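Local coordinates for effector protein B, substrate of the Dot/Icm secretion system (Legionella drancourtii, PDB 4JVS), which probably acts as a GTPase-activating protein that stimulates GTP hydrolysis by a small GTPase after secretion through the Dot/Icm system, this chain being its GAP domain, at residues 32-37 with 200-205; 168-173 with 196-201. One frame throughout, in Å; residues are numbered along the deposited sequence.

Contact 1 (32-37 with 200-205); sequences QPFPEL and DDFMQY
An edge-to-face pair of rings, F34 and F202, joins the first turn of helix 34-45 to the middle of helix 193-214 within the N-terminal subdomain of the GAP domain. P33 occupies the N-cap position, and its O accepts the bond from L37 N that closes this turn. The evidence for a T-shaped pair is direct: the centroids lie 5.1 Å apart and the planes stand at 77°. F34 presents its CD2-CE2 edge to one face of F202, with F34 CD2 3.5 Å from F202 CZ. The meeting is off-centre, because F34 CE2 sits 3.6 Å above the plane of the F202 ring, near its rim. The CB of F202 is directed toward segment 32-37, and with CG anti to the backbone N (chi1 -175°) the ring extends to meet F34. F34 also makes an edge-to-face pair with F67 and touches L63, C66 and Y70, all on helix 60-80. Beside the rings, P35 meets F202 at the ring edge, P35 CA being 4.2 Å from F202 CE2. The chain of M203 is bent at chi2 and chi3, and its terminal methyl CE lies 3.8 Å from P35 O.

Contact 2 (168-173 with 196-201); sequences QNIILQ and QKALDD
Helices 156-177 and 193-214 run nearly antiparallel here: the axes of segments 168-173 and 196-201 approach to 8.8 Å, with 162° between their N-to-C directions. The backbones are nearest at I170 and A198, whose CA atoms are 5.4 Å apart. Such closeness is consistent with the small side chain of A198, whose methyl points toward the partner helix and presents little bulk. I170 supplies the matching surface. Its CG1 lies 3.6 Å from A198 O, so the branch rests against the backbone of the other helix, and I170 CG1 also packs on A198 CB at 4.0 Å. The second branch, CG2, is anti to the backbone N while CG1 stays beside it (chi1 -64°), so that CG2 and, at the end of the other branch, CD1 both reach L199 CD2. There I170 CG2 is 3.6 Å from L199 CD2, and the two side chains cross at about a right angle. I38 of helix 34-45 touches both I170 and L199. Along the flank, N169 brings ND2 to 4.2 Å from A198 CB, a van der Waals contact. Its amide oxygen is engaged one turn on, where Q173 NE2 donates to N169 OD1 over 2.9 Å with an N-H...O angle of 160°, tying the two polar groups together on one helix. N169 also packs on an apolar side chain of a different protein in the assembly. The two helices follow one another in the chain, with part of their connection not modelled, and form an antiparallel helical hairpin within the N-terminal subdomain.

How the contacts relate
Both contacts use helix 193-214 and share D200 and D201, and their centres are 9 Å apart. I170 is the physical joint: its CD1 lies 3.6 Å from F202 CB and 4.1 Å from F34 CE2, so the aliphatic packing of contact 2 runs on into the aromatic pair of contact 1. Together they bring helices 34-45, 156-177 and 193-214 into one apolar core, with helix 60-80 touching it through F34 and I171. Their surroundings differ, however. The chain of a different protein packs on Q168, N169 and L172 of contact 2, whereas no other protein chain in the assembly touches the segments of contact 1.

Contact 1 (32-37 with 200-205)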
ATOM      1  N   GLN A  32       1.680  23.832  13.225  1.00 68.58           N
ATOM      2  CA  GLN A  32       1.693  22.770  14.209  1.00 63.99           C
ATOM      3  C   GLN A  32       1.842  21.391  13.612  1.00 60.42           C
ATOM      4  O   GLN A  32       1.322  21.100  12.563  1.00 58.85           O
ATOM      5  CB  GLN A  32       0.456  22.843  15.094  1.00 63.73           C
ATOM      6  CG  GLN A  32       0.071  24.265  15.469  1.00 69.78           C
ATOM      7  CD  GLN A  32       0.482  24.693  16.861  1.00 66.17           C
ATOM      8  OE1 GLN A  32       1.461  24.217  17.421  1.00 62.27           O
ATOM      9  NE2 GLN A  32      -0.265  25.618  17.415  1.00 61.05           N
ATOM     10  N   PRO A  33       2.549  20.552  14.338  1.00 54.02           N
ATOM     11  CA  PRO A  33       2.898  19.207  13.949  1.00 50.09           C
ATOM     12  C   PRO A  33       1.727  18.285  13.979  1.00 48.42           C
ATOM     13  O   PRO A  33       0.761  18.584  14.595  1.00 45.99           O
ATOM     14  CB  PRO A  33       3.846  18.794  15.048  1.00 48.39           C
ATOM     15  CG  PRO A  33       4.437  20.034  15.511  1.00 49.90           C
ATOM     16  CD  PRO A  33       3.326  20.996  15.486  1.00 55.16           C
ATOM     17  N   PHE A  34       1.833  17.164  13.295  1.00 47.09           N
ATOM     18  CA  PHE A  34       0.758  16.175  13.251  1.00 43.23           C
ATOM     19  C   PHE A  34       0.205  15.748  14.634  1.00 42.32           C
ATOM     20  O   PHE A  34      -1.008  15.710  14.811  1.00 43.49           O
ATOM     21  CB  PHE A  34       1.203  14.966  12.410  1.00 41.78           C
ATOM     22  CG  PHE A  34       0.081  14.046  12.012  1.00 40.39           C
ATOM     23  CD1 PHE A  34      -0.685  14.303  10.882  1.00 39.43           C
ATOM     24  CD2 PHE A  34      -0.199  12.920  12.762  1.00 37.66           C
ATOM     25  CE1 PHE A  34      -1.712  13.451  10.514  1.00 36.72           C
ATOM     26  CE2 PHE A  34      -1.224  12.069  12.404  1.00 38.41           C
ATOM     27  CZ  PHE A  34      -1.982  12.334  11.272  1.00 39.95           C
ATOM     28  N   PRO A  35       1.046  15.460  15.595  1.00 40.58           N
ATOM     29  CA  PRO A  35       0.545  15.042  16.880  1.00 41.56           C
ATOM     30  C   PRO A  35      -0.287  16.084  17.585  1.00 45.23           C
ATOM     31  O   PRO A  35      -1.276  15.758  18.176  1.00 46.15           O
ATOM     32  CB  PRO A  35       1.813  14.814  17.654  1.00 43.60           C
ATOM     33  CG  PRO A  35       2.767  14.427  16.649  1.00 43.40           C
ATOM     34  CD  PRO A  35       2.500  15.360  15.558  1.00 43.27           C
ATOM     35  N   GLU A  36       0.126  17.327  17.555  1.00 46.14           N
ATOM     36  CA  GLU A  36      -0.662  18.393  18.129  1.00 46.89           C
ATOM     37  C   GLU A  36      -1.954  18.615  17.409  1.00 46.41           C
ATOM     38  O   GLU A  36      -2.943  18.955  17.989  1.00 44.57           O
ATOM     39  CB  GLU A  36       0.140  19.662  18.192  1.00 49.06           C
ATOM     40  CG  GLU A  36       1.088  19.640  19.353  1.00 52.17           C
ATOM     41  CD  GLU A  36       0.437  19.141  20.604  1.00 53.88           C
ATOM     42  OE1 GLU A  36       0.997  18.239  21.229  1.00 52.46           O
ATOM     43  OE2 GLU A  36      -0.629  19.667  20.956  1.00 55.69           O
ATOM     44  N   LEU A  37      -1.913  18.470  16.113  1.00 44.06           N
ATOM     45  CA  LEU A  37      -3.086  18.594  15.336  1.00 43.42           C
ATOM     46  C   LEU A  37      -4.093  17.543  15.731  1.00 44.44           C
ATOM     47  O   LEU A  37      -5.223  17.833  15.951  1.00 45.14           O
ATOM     48  CB  LEU A  37      -2.671  18.390  13.904  1.00 43.37           C
ATOM     49  CG  LEU A  37      -3.614  18.590  12.756  1.00 43.34           C
ATOM     50  CD1 LEU A  37      -4.252  19.937  12.879  1.00 47.39           C
ATOM     51  CD2 LEU A  37      -2.833  18.514  11.485  1.00 39.54           C
ATOM     52  N   ASP A 200      -7.716   8.466  18.760  1.00 42.90           N
ATOM     53  CA  ASP A 200      -7.278   7.931  20.054  1.00 41.52           C
ATOM     54  C   ASP A 200      -6.249   6.801  19.892  1.00 44.54           C
ATOM     55  O   ASP A 200      -5.309   6.697  20.678  1.00 43.45           O
ATOM     56  CB  ASP A 200      -8.473   7.472  20.906  1.00 44.32           C
ATOM     57  CG  ASP A 200      -9.432   8.619  21.255  1.00 51.71           C
ATOM     58  OD1 ASP A 200      -8.955   9.768  21.433  1.00 54.10           O
ATOM     59  OD2 ASP A 200     -10.661   8.371  21.350  1.00 47.98           O
ATOM     60  N   ASP A 201      -6.420   5.963  18.871  1.00 44.04           N
ATOM     61  CA  ASP A 201      -5.436   4.929  18.570  1.00 42.46           C
ATOM     62  C   ASP A 201      -4.082   5.533  18.200  1.00 43.90           C
ATOM     63  O   ASP A 201      -3.035   4.958  18.511  1.00 42.23           O
ATOM     64  CB  ASP A 201      -5.928   4.014  17.446  1.00 42.06           C
ATOM     65  CG  ASP A 201      -6.999   3.039  17.912  1.00 46.24           C
ATOM     66  OD1 ASP A 201      -7.697   3.346  18.908  1.00 45.56           O
ATOM     67  OD2 ASP A 201      -7.143   1.964  17.284  1.00 49.33           O
ATOM     68  N   PHE A 202      -4.098   6.688  17.535  1.00 43.77           N
ATOM     69  CA  PHE A 202      -2.849   7.370  17.209  1.00 44.52           C
ATOM     70  C   PHE A 202      -2.092   7.817  18.469  1.00 43.61           C
ATOM     71  O   PHE A 202      -0.917   7.485  18.647  1.00 41.53           O
ATOM     72  CB  PHE A 202      -3.079   8.562  16.281  1.00 41.74           C
ATOM     73  CG  PHE A 202      -1.805   9.215  15.836  1.00 40.18           C
ATOM     74  CD1 PHE A 202      -1.032   8.642  14.834  1.00 41.33           C
ATOM     75  CD2 PHE A 202      -1.362  10.379  16.436  1.00 39.22           C
ATOM     76  CE1 PHE A 202       0.155   9.236  14.428  1.00 41.54           C
ATOM     77  CE2 PHE A 202      -0.177  10.976  16.038  1.00 40.25           C
ATOM     78  CZ  PHE A 202       0.583  10.404  15.034  1.00 41.51           C
ATOM     79  N   MET A 203      -2.784   8.577  19.317  1.00 42.37           N
ATOM     80  CA  MET A 203      -2.305   8.955  20.643  1.00 42.41           C
ATOM     81  C   MET A 203      -1.671   7.807  21.427  1.00 45.24           C
ATOM     82  O   MET A 203      -0.569   7.949  21.967  1.00 47.09           O
ATOM     83  CB  MET A 203      -3.469   9.493  21.469  1.00 44.29           C
ATOM     84  CG  MET A 203      -3.429  10.972  21.750  1.00 51.14           C
ATOM     85  SD  MET A 203      -3.768  11.942  20.277  1.00 60.41           S
ATOM     86  CE  MET A 203      -2.097  12.392  19.745  1.00 42.79           C
ATOM     87  N   GLN A 204      -2.383   6.686  21.515  1.00 43.50           N
ATOM     88  CA  GLN A 204      -1.909   5.528  22.268  1.00 45.01           C
ATOM     89  C   GLN A 204      -0.588   5.012  21.716  1.00 46.95           C
ATOM     90  O   GLN A 204       0.376   4.820  22.462  1.00 47.43           O
ATOM     91  CB  GLN A 204      -2.943   4.401  22.239  1.00 45.26           C
ATOM     92  CG  GLN A 204      -4.242   4.723  22.951  1.00 50.30           C
ATOM     93  CD  GLN A 204      -5.324   3.662  22.725  1.00 57.17           C
ATOM     94  OE1 GLN A 204      -5.054   2.573  22.196  1.00 60.13           O
ATOM     95  NE2 GLN A 204      -6.557   3.980  23.129  1.00 49.03           N
ATOM     96  N   TYR A 205      -0.563   4.780  20.406  1.00 45.52           N
ATOM     97  CA  TYR A 205       0.606   4.246  19.727  1.00 42.68           C
ATOM     98  C   TYR A 205       1.777   5.225  19.803  1.00 45.38           C
ATOM     99  O   TYR A 205       2.937   4.810  19.851  1.00 46.37           O
ATOM    100  CB  TYR A 205       0.262   3.941  18.269  1.00 44.51           C
ATOM    101  CG  TYR A 205      -0.731   2.810  18.073  1.00 46.53           C
ATOM    102  CD1 TYR A 205      -0.743   1.706  18.918  1.00 48.98           C
ATOM    103  CD2 TYR A 205      -1.654   2.842  17.029  1.00 47.01           C
ATOM    104  CE1 TYR A 205      -1.655   0.671  18.731  1.00 51.89           C
ATOM    105  CE2 TYR A 205      -2.572   1.814  16.838  1.00 46.13           C
ATOM    106  CZ  TYR A 205      -2.563   0.733  17.689  1.00 48.06           C
ATOM    107  OH  TYR A 205      -3.461  -0.283  17.499  1.00 52.25           O
TER

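Contact 2 (168-173 with 196-201)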
ATOM      1  N   GLN A 168      -2.141   7.065   9.047  1.00 34.22           N
ATOM      2  CA  GLN A 168      -2.720   6.900   7.720  1.00 33.36           C
ATOM      3  C   GLN A 168      -4.235   6.807   7.813  1.00 34.46           C
ATOM      4  O   GLN A 168      -4.965   7.394   7.016  1.00 34.86           O
ATOM      5  CB  GLN A 168      -2.175   5.638   7.062  1.00 36.09           C
ATOM      6  CG  GLN A 168      -0.679   5.686   6.762  1.00 37.35           C
ATOM      7  CD  GLN A 168      -0.216   4.529   5.889  1.00 36.00           C
ATOM      8  OE1 GLN A 168      -0.404   3.353   6.228  1.00 36.89           O
ATOM      9  NE2 GLN A 168       0.386   4.858   4.757  1.00 33.70           N
ATOM     10  N   ASN A 169      -4.705   6.077   8.810  1.00 33.93           N
ATOM     11  CA  ASN A 169      -6.120   5.829   8.968  1.00 32.21           C
ATOM     12  C   ASN A 169      -6.892   7.100   9.329  1.00 34.22           C
ATOM     13  O   ASN A 169      -8.046   7.262   8.927  1.00 35.33           O
ATOM     14  CB  ASN A 169      -6.325   4.726  10.003  1.00 31.96           C
ATOM     15  CG  ASN A 169      -7.727   4.160   9.996  1.00 35.24           C
ATOM     16  OD1 ASN A 169      -8.479   4.327   9.035  1.00 35.38           O
ATOM     17  ND2 ASN A 169      -8.088   3.481  11.080  1.00 35.16           N
ATOM     18  N   ILE A 170      -6.259   7.996  10.085  1.00 31.59           N
ATOM     19  CA  ILE A 170      -6.867   9.279  10.420  1.00 33.11           C
ATOM     20  C   ILE A 170      -7.188  10.035   9.127  1.00 35.89           C
ATOM     21  O   ILE A 170      -8.292  10.541   8.931  1.00 36.50           O
ATOM     22  CB  ILE A 170      -5.926  10.146  11.285  1.00 35.55           C
ATOM     23  CG1 ILE A 170      -5.661   9.481  12.637  1.00 39.19           C
ATOM     24  CG2 ILE A 170      -6.496  11.546  11.476  1.00 34.00           C
ATOM     25  CD1 ILE A 170      -4.708  10.266  13.520  1.00 37.58           C
ATOM     26  N   ILE A 171      -6.207  10.088   8.240  1.00 36.21           N
ATOM     27  CA  ILE A 171      -6.359  10.734   6.951  1.00 34.64           C
ATOM     28  C   ILE A 171      -7.397  10.011   6.109  1.00 35.23           C
ATOM     29  O   ILE A 171      -8.185  10.652   5.425  1.00 37.14           O
ATOM     30  CB  ILE A 171      -5.008  10.769   6.208  1.00 34.49           C
ATOM     31  CG1 ILE A 171      -3.992  11.571   7.036  1.00 33.71           C
ATOM     32  CG2 ILE A 171      -5.188  11.311   4.802  1.00 31.41           C
ATOM     33  CD1 ILE A 171      -2.688  11.852   6.350  1.00 34.92           C
ATOM     34  N   LEU A 172      -7.407   8.680   6.186  1.00 35.72           N
ATOM     35  CA  LEU A 172      -8.378   7.843   5.475  1.00 36.61           C
ATOM     36  C   LEU A 172      -9.806   8.170   5.899  1.00 41.23           C
ATOM     37  O   LEU A 172     -10.677   8.444   5.061  1.00 42.75           O
ATOM     38  CB  LEU A 172      -8.112   6.363   5.763  1.00 35.40           C
ATOM     39  CG  LEU A 172      -8.492   5.271   4.751  1.00 37.19           C
ATOM     40  CD1 LEU A 172      -8.624   3.923   5.430  1.00 35.03           C
ATOM     41  CD2 LEU A 172      -9.746   5.573   3.966  1.00 40.93           C
ATOM     42  N   GLN A 173     -10.052   8.114   7.204  1.00 40.47           N
ATOM     43  CA  GLN A 173     -11.396   8.341   7.711  1.00 41.86           C
ATOM     44  C   GLN A 173     -11.884   9.748   7.374  1.00 43.77           C
ATOM     45  O   GLN A 173     -13.057   9.930   7.048  1.00 44.89           O
ATOM     46  CB  GLN A 173     -11.473   8.060   9.213  1.00 40.42           C
ATOM     47  CG  GLN A 173     -11.079   6.638   9.587  1.00 41.67           C
ATOM     48  CD  GLN A 173     -11.932   5.579   8.908  1.00 40.85           C
ATOM     49  OE1 GLN A 173     -13.092   5.820   8.569  1.00 45.32           O
ATOM     50  NE2 GLN A 173     -11.357   4.396   8.708  1.00 36.33           N
ATOM     51  N   GLN A 196     -13.076   8.866  15.647  1.00 47.20           N
ATOM     52  CA  GLN A 196     -12.772   9.186  17.008  1.00 45.99           C
ATOM     53  C   GLN A 196     -11.779   8.230  17.528  1.00 44.35           C
ATOM     54  O   GLN A 196     -10.911   8.590  18.270  1.00 43.94           O
ATOM     55  CB  GLN A 196     -14.022   9.056  17.836  1.00 48.16           C
ATOM     56  CG  GLN A 196     -15.075  10.070  17.511  1.00 51.83           C
ATOM     57  CD  GLN A 196     -16.322   9.865  18.299  1.00 58.94           C
ATOM     58  OE1 GLN A 196     -16.618   8.772  18.746  1.00 61.52           O
ATOM     59  NE2 GLN A 196     -17.068  10.924  18.481  1.00 60.33           N
ATOM     60  N   LYS A 197     -11.955   6.986  17.154  1.00 43.89           N
ATOM     61  CA  LYS A 197     -11.043   5.921  17.480  1.00 42.94           C
ATOM     62  C   LYS A 197      -9.699   6.018  16.807  1.00 43.11           C
ATOM     63  O   LYS A 197      -8.696   5.683  17.376  1.00 40.71           O
ATOM     64  CB  LYS A 197     -11.683   4.591  17.204  1.00 36.23           C
ATOM     65  CG  LYS A 197     -11.061   3.489  17.995  1.00 35.83           C
ATOM     66  CD  LYS A 197     -11.365   2.144  17.413  1.00 37.93           C
ATOM     67  CE  LYS A 197     -10.718   1.063  18.241  1.00 38.45           C
ATOM     68  NZ  LYS A 197      -9.264   0.991  18.005  1.00 42.27           N
ATOM     69  N   ALA A 198      -9.688   6.442  15.568  1.00 41.25           N
ATOM     70  CA  ALA A 198      -8.460   6.575  14.843  1.00 40.51           C
ATOM     71  C   ALA A 198      -7.608   7.597  15.503  1.00 42.21           C
ATOM     72  O   ALA A 198      -6.429   7.475  15.563  1.00 43.32           O
ATOM     73  CB  ALA A 198      -8.734   6.969  13.415  1.00 40.19           C
ATOM     74  N   LEU A 199      -8.220   8.644  15.975  1.00 41.95           N
ATOM     75  CA  LEU A 199      -7.474   9.682  16.661  1.00 42.90           C
ATOM     76  C   LEU A 199      -6.890   9.156  17.971  1.00 44.54           C
ATOM     77  O   LEU A 199      -5.704   9.367  18.254  1.00 46.49           O
ATOM     78  CB  LEU A 199      -8.360  10.903  16.915  1.00 42.87           C
ATOM     79  CG  LEU A 199      -8.897  11.578  15.658  1.00 40.38           C
ATOM     80  CD1 LEU A 199      -9.800  12.733  16.006  1.00 40.33           C
ATOM     81  CD2 LEU A 199      -7.745  12.046  14.812  1.00 38.89           C
ATOM     82  N   ASP A 200      -7.716   8.466  18.760  1.00 42.90           N
ATOM     83  CA  ASP A 200      -7.278   7.931  20.054  1.00 41.52           C
ATOM     84  C   ASP A 200      -6.249   6.801  19.892  1.00 44.54           C
ATOM     85  O   ASP A 200      -5.309   6.697  20.678  1.00 43.45           O
ATOM     86  CB  ASP A 200      -8.473   7.472  20.906  1.00 44.32           C
ATOM     87  CG  ASP A 200      -9.432   8.619  21.255  1.00 51.71           C
ATOM     88  OD1 ASP A 200      -8.955   9.768  21.433  1.00 54.10           O
ATOM     89  OD2 ASP A 200     -10.661   8.371  21.350  1.00 47.98           O
ATOM     90  N   ASP A 201      -6.420   5.963  18.871  1.00 44.04           N
ATOM     91  CA  ASP A 201      -5.436   4.929  18.570  1.00 42.46           C
ATOM     92  C   ASP A 201      -4.082   5.533  18.200  1.00 43.90           C
ATOM     93  O   ASP A 201      -3.035   4.958  18.511  1.00 42.23           O
ATOM     94  CB  ASP A 201      -5.928   4.014  17.446  1.00 42.06           C
ATOM     95  CG  ASP A 201      -6.999   3.039  17.912  1.00 46.24           C
ATOM     96  OD1 ASP A 201      -7.697   3.346  18.908  1.00 45.56           O
ATOM     97  OD2 ASP A 201      -7.143   1.964  17.284  1.00 49.33           O
TER